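Long-range contacts in Xcc_ctr_pt (Xanthomonas campestris pv. campestris, PDB 6NJW), which is an OLD-family protein whose C-terminal Toprim region binds magnesium and probably cleaves DNA by a two-metal mechanism: residues D29-I34 / A194-A198; N132-P136 / E178-L182. The contacts are given in a common frame with arbitrary orientation. Numbering follows the deposited sequence.

Contact 1: D29-I34 / A194-A198; sequences DAERFI and AQALA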
# COMPACT_ATOMS: atom_id res chain seq x y z
N ASP A 29 7.76 0.42 4.59
CA ASP A 29 7.31 0.59 5.96
C ASP A 29 6.12 1.52 6.07
O ASP A 29 5.33 1.38 7.00
CB ASP A 29 8.45 1.13 6.83
CG ASP A 29 9.35 0.03 7.33
OD1 ASP A 29 8.98 -1.15 7.16
OD2 ASP A 29 10.43 0.34 7.90
N ALA A 30 5.98 2.47 5.14
CA ALA A 30 4.85 3.40 5.21
C ALA A 30 3.53 2.65 5.04
O ALA A 30 2.61 2.80 5.85
CB ALA A 30 4.98 4.49 4.15
N GLU A 31 3.43 1.81 4.00
CA GLU A 31 2.25 0.98 3.80
C GLU A 31 2.08 -0.03 4.92
O GLU A 31 0.95 -0.38 5.28
CB GLU A 31 2.35 0.25 2.47
CG GLU A 31 2.42 1.18 1.27
CD GLU A 31 3.84 1.64 0.90
OE1 GLU A 31 3.97 2.37 -0.10
OE2 GLU A 31 4.82 1.29 1.60
N ARG A 32 3.19 -0.52 5.47
CA ARG A 32 3.13 -1.52 6.52
C ARG A 32 2.33 -1.03 7.71
O ARG A 32 1.66 -1.83 8.39
CB ARG A 32 4.54 -1.91 6.95
CG ARG A 32 4.68 -2.76 8.20
CD ARG A 32 6.19 -3.15 8.37
NE ARG A 32 6.55 -3.60 9.71
CZ ARG A 32 7.64 -3.22 10.36
NH1 ARG A 32 8.48 -2.35 9.80
NH2 ARG A 32 7.90 -3.68 11.57
N PHE A 33 2.37 0.27 7.99
CA PHE A 33 1.60 0.82 9.10
C PHE A 33 0.35 1.55 8.67
O PHE A 33 -0.63 1.56 9.43
CB PHE A 33 2.49 1.75 9.93
CG PHE A 33 3.64 1.05 10.57
CD1 PHE A 33 3.42 0.15 11.61
CD2 PHE A 33 4.94 1.26 10.14
CE1 PHE A 33 4.48 -0.51 12.21
CE2 PHE A 33 6.01 0.60 10.72
CZ PHE A 33 5.78 -0.29 11.77
N ILE A 34 0.32 2.12 7.47
CA ILE A 34 -0.86 2.87 7.04
C ILE A 34 -1.99 1.94 6.61
O ILE A 34 -3.17 2.19 6.88
CB ILE A 34 -0.47 3.85 5.92
CG1 ILE A 34 0.22 5.09 6.50
CG2 ILE A 34 -1.66 4.30 5.13
CD1 ILE A 34 -0.74 5.97 7.29
N ALA A 194 4.66 7.16 9.23
CA ALA A 194 3.36 6.52 8.99
C ALA A 194 2.67 6.15 10.30
O ALA A 194 1.44 6.29 10.42
CB ALA A 194 3.53 5.29 8.10
N GLN A 195 3.44 5.69 11.29
CA GLN A 195 2.85 5.35 12.58
C GLN A 195 2.26 6.58 13.27
O GLN A 195 1.18 6.51 13.87
CB GLN A 195 3.90 4.71 13.47
CG GLN A 195 4.30 3.30 13.06
CD GLN A 195 5.38 2.75 13.97
OE1 GLN A 195 6.55 3.10 13.85
NE2 GLN A 195 4.99 1.89 14.90
N ALA A 196 2.95 7.71 13.19
CA ALA A 196 2.44 8.95 13.76
C ALA A 196 1.24 9.48 12.98
O ALA A 196 0.39 10.17 13.55
CB ALA A 196 3.55 10.01 13.80
N LEU A 197 1.15 9.16 11.69
CA LEU A 197 0.01 9.61 10.91
C LEU A 197 -1.20 8.69 11.07
O LEU A 197 -2.34 9.14 10.91
CB LEU A 197 0.39 9.72 9.43
CG LEU A 197 -0.65 10.32 8.47
CD1 LEU A 197 -0.97 11.76 8.85
CD2 LEU A 197 -0.18 10.23 7.04
N ALA A 198 -0.96 7.41 11.38
CA ALA A 198 -2.03 6.41 11.36
C ALA A 198 -3.26 6.79 12.19
O ALA A 198 -4.38 6.60 11.68
CB ALA A 198 -1.46 5.05 11.82

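Contact 2: N132-P136 / E178-L182; sequences NTLEP and EDLLL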
# COMPACT_ATOMS: atom_id res chain seq x y z
N ASN A 132 -0.21 7.25 -8.07
CA ASN A 132 0.65 8.18 -7.36
C ASN A 132 1.60 7.39 -6.47
O ASN A 132 1.72 6.16 -6.60
CB ASN A 132 -0.22 9.16 -6.54
CG ASN A 132 0.50 10.47 -6.23
OD1 ASN A 132 1.73 10.57 -6.35
ND2 ASN A 132 -0.26 11.49 -5.83
N THR A 133 2.30 8.08 -5.58
CA THR A 133 2.94 7.46 -4.44
C THR A 133 2.16 7.86 -3.19
O THR A 133 1.46 8.87 -3.18
CB THR A 133 4.41 7.87 -4.32
OG1 THR A 133 4.51 9.30 -4.41
CG2 THR A 133 5.23 7.23 -5.44
N LEU A 134 2.31 7.07 -2.12
CA LEU A 134 1.34 7.10 -1.03
C LEU A 134 1.29 8.46 -0.33
O LEU A 134 0.22 9.06 -0.20
CB LEU A 134 1.66 6.00 -0.02
CG LEU A 134 0.72 5.92 1.18
CD1 LEU A 134 -0.72 5.72 0.71
CD2 LEU A 134 1.16 4.80 2.09
N GLU A 135 2.42 8.94 0.15
CA GLU A 135 2.38 10.13 0.99
C GLU A 135 1.91 11.39 0.25
O GLU A 135 1.12 12.16 0.80
CB GLU A 135 3.75 10.37 1.64
CG GLU A 135 4.17 9.25 2.60
CD GLU A 135 5.05 8.21 1.94
OE1 GLU A 135 4.96 8.06 0.69
OE2 GLU A 135 5.84 7.56 2.66
N PRO A 136 2.36 11.64 -0.99
CA PRO A 136 1.80 12.80 -1.70
C PRO A 136 0.31 12.67 -1.96
O PRO A 136 -0.43 13.66 -1.85
CB PRO A 136 2.61 12.84 -3.01
CG PRO A 136 3.87 12.08 -2.70
CD PRO A 136 3.44 11.00 -1.76
N GLU A 178 6.97 18.00 -4.17
CA GLU A 178 6.97 16.59 -3.79
C GLU A 178 8.35 16.15 -3.32
O GLU A 178 8.46 15.33 -2.39
CB GLU A 178 6.52 15.73 -4.97
CG GLU A 178 6.44 14.26 -4.64
CD GLU A 178 5.70 13.48 -5.71
OE1 GLU A 178 4.59 13.91 -6.10
OE2 GLU A 178 6.24 12.44 -6.16
N ASP A 179 9.41 16.64 -3.96
CA ASP A 179 10.75 16.24 -3.55
C ASP A 179 11.00 16.63 -2.10
O ASP A 179 11.50 15.83 -1.31
CB ASP A 179 11.80 16.87 -4.48
CG ASP A 179 11.79 16.25 -5.87
OD1 ASP A 179 11.30 15.12 -6.03
OD2 ASP A 179 12.28 16.90 -6.82
N LEU A 180 10.63 17.85 -1.73
CA LEU A 180 10.88 18.31 -0.37
C LEU A 180 10.00 17.58 0.63
O LEU A 180 10.47 17.21 1.72
CB LEU A 180 10.67 19.82 -0.28
CG LEU A 180 11.01 20.44 1.07
CD1 LEU A 180 12.45 20.12 1.44
CD2 LEU A 180 10.78 21.96 1.04
N LEU A 181 8.72 17.37 0.29
CA LEU A 181 7.85 16.60 1.17
C LEU A 181 8.46 15.23 1.46
O LEU A 181 8.59 14.84 2.62
CB LEU A 181 6.46 16.44 0.54
CG LEU A 181 5.51 15.53 1.32
CD1 LEU A 181 5.24 16.14 2.67
CD2 LEU A 181 4.20 15.29 0.54
N LEU A 182 8.83 14.49 0.42
CA LEU A 182 9.38 13.16 0.64
C LEU A 182 10.73 13.23 1.33
O LEU A 182 11.06 12.32 2.10
CB LEU A 182 9.46 12.40 -0.68
CG LEU A 182 8.06 12.14 -1.26
CD1 LEU A 182 8.14 11.49 -2.63
CD2 LEU A 182 7.22 11.30 -0.31

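Contact 1: D29-I34 / A194-A198
The ring of F33 carries the side chain of Q195 across one face: Q195 CG stands 3.5 Å from the ring centroid and 15° off the ring normal, a CH-pi contact made by the aliphatic part of an exposed glutamine. Beside it, A194 CB sits against helix 29-41 and meets A30, F33 and I34 most closely, with A194 CB 3.5 Å from A30 O, 3.7 Å from I34 CG1 and 4.1 Å from F33 CB. Because A30 and A194 are both small, their CA atoms come within 5.1 Å. I34 then extends CD1 to 4.3 Å from both L197 CD2 and A198 CA. The charged pair in 29-34, R32 NH1 to D29 OD1 at 2.9 Å, lies within the first turn of helix 29-41. That helix belongs to the Toprim domain, and the A30 side chain lies about 8 Å from the bound magnesium. With 300 Å² buried, the contact rests on apolar and CH-pi packing, with no polar bond between the segments.

Contact 2: N132-P136 / E178-L182
Loop residues N132 and T133 and the first residues of helix 134-154 meet the start of helix 178-188 through side chains set in distinct rotamers. E178, extended with chi1 and chi2 both t, brings its CG and CD to 3.9 and 3.8 Å from P136 CG. The same extension takes the carboxylate towards T133, yet E178 OE2 stays 4.0 Å from T133 OG1, too far for a hydrogen bond. L182 takes the m,t rotamer, which brings its CD2 to 4.1 Å from P136 CD and also 4.1 Å from E135 OE1. L181, in t,p, places its CD2 4.1 Å from P136 CA. E135 OE2 forms a salt bridge with K190 NZ beyond the segments. N132, with chi1 t, turns OD1 back to accept a 2.7 Å hydrogen bond from T133 N, just before helix 134-154. T133 holds the N-cap position without a side-chain capping bond, about 4 Å from the magnesium ligand D82, side chain to side chain. No hydrogen bond or salt bridge joins the segments, and T133 OG1 is buried without a polar partner, so this interface beside the metal site depends on van der Waals packing around P136.

In the fold
From the N terminus, strand 22-26 leads into helix 29-41, the first side of contact 1. The chain then builds the rest of the four-stranded parallel sheet, ending with strand 127-130, before 132-136 opens helix 134-154. Contact 2 closes the 41-residue, largely helical loop back from helix 178-188. Helix 190-197 follows directly and closes contact 1 across 159 intervening residues, so contact 2 is nested inside contact 1. Their centres lie 14 Å apart and they touch: A30 CB is 3.5 Å from E135 OE2. Together they tie the successive helices 178-188 and 190-197 to the starts of helices 134-154 and 29-41, where the T133 and A30 side chains lie about 7 and 8 Å from the bound magnesium.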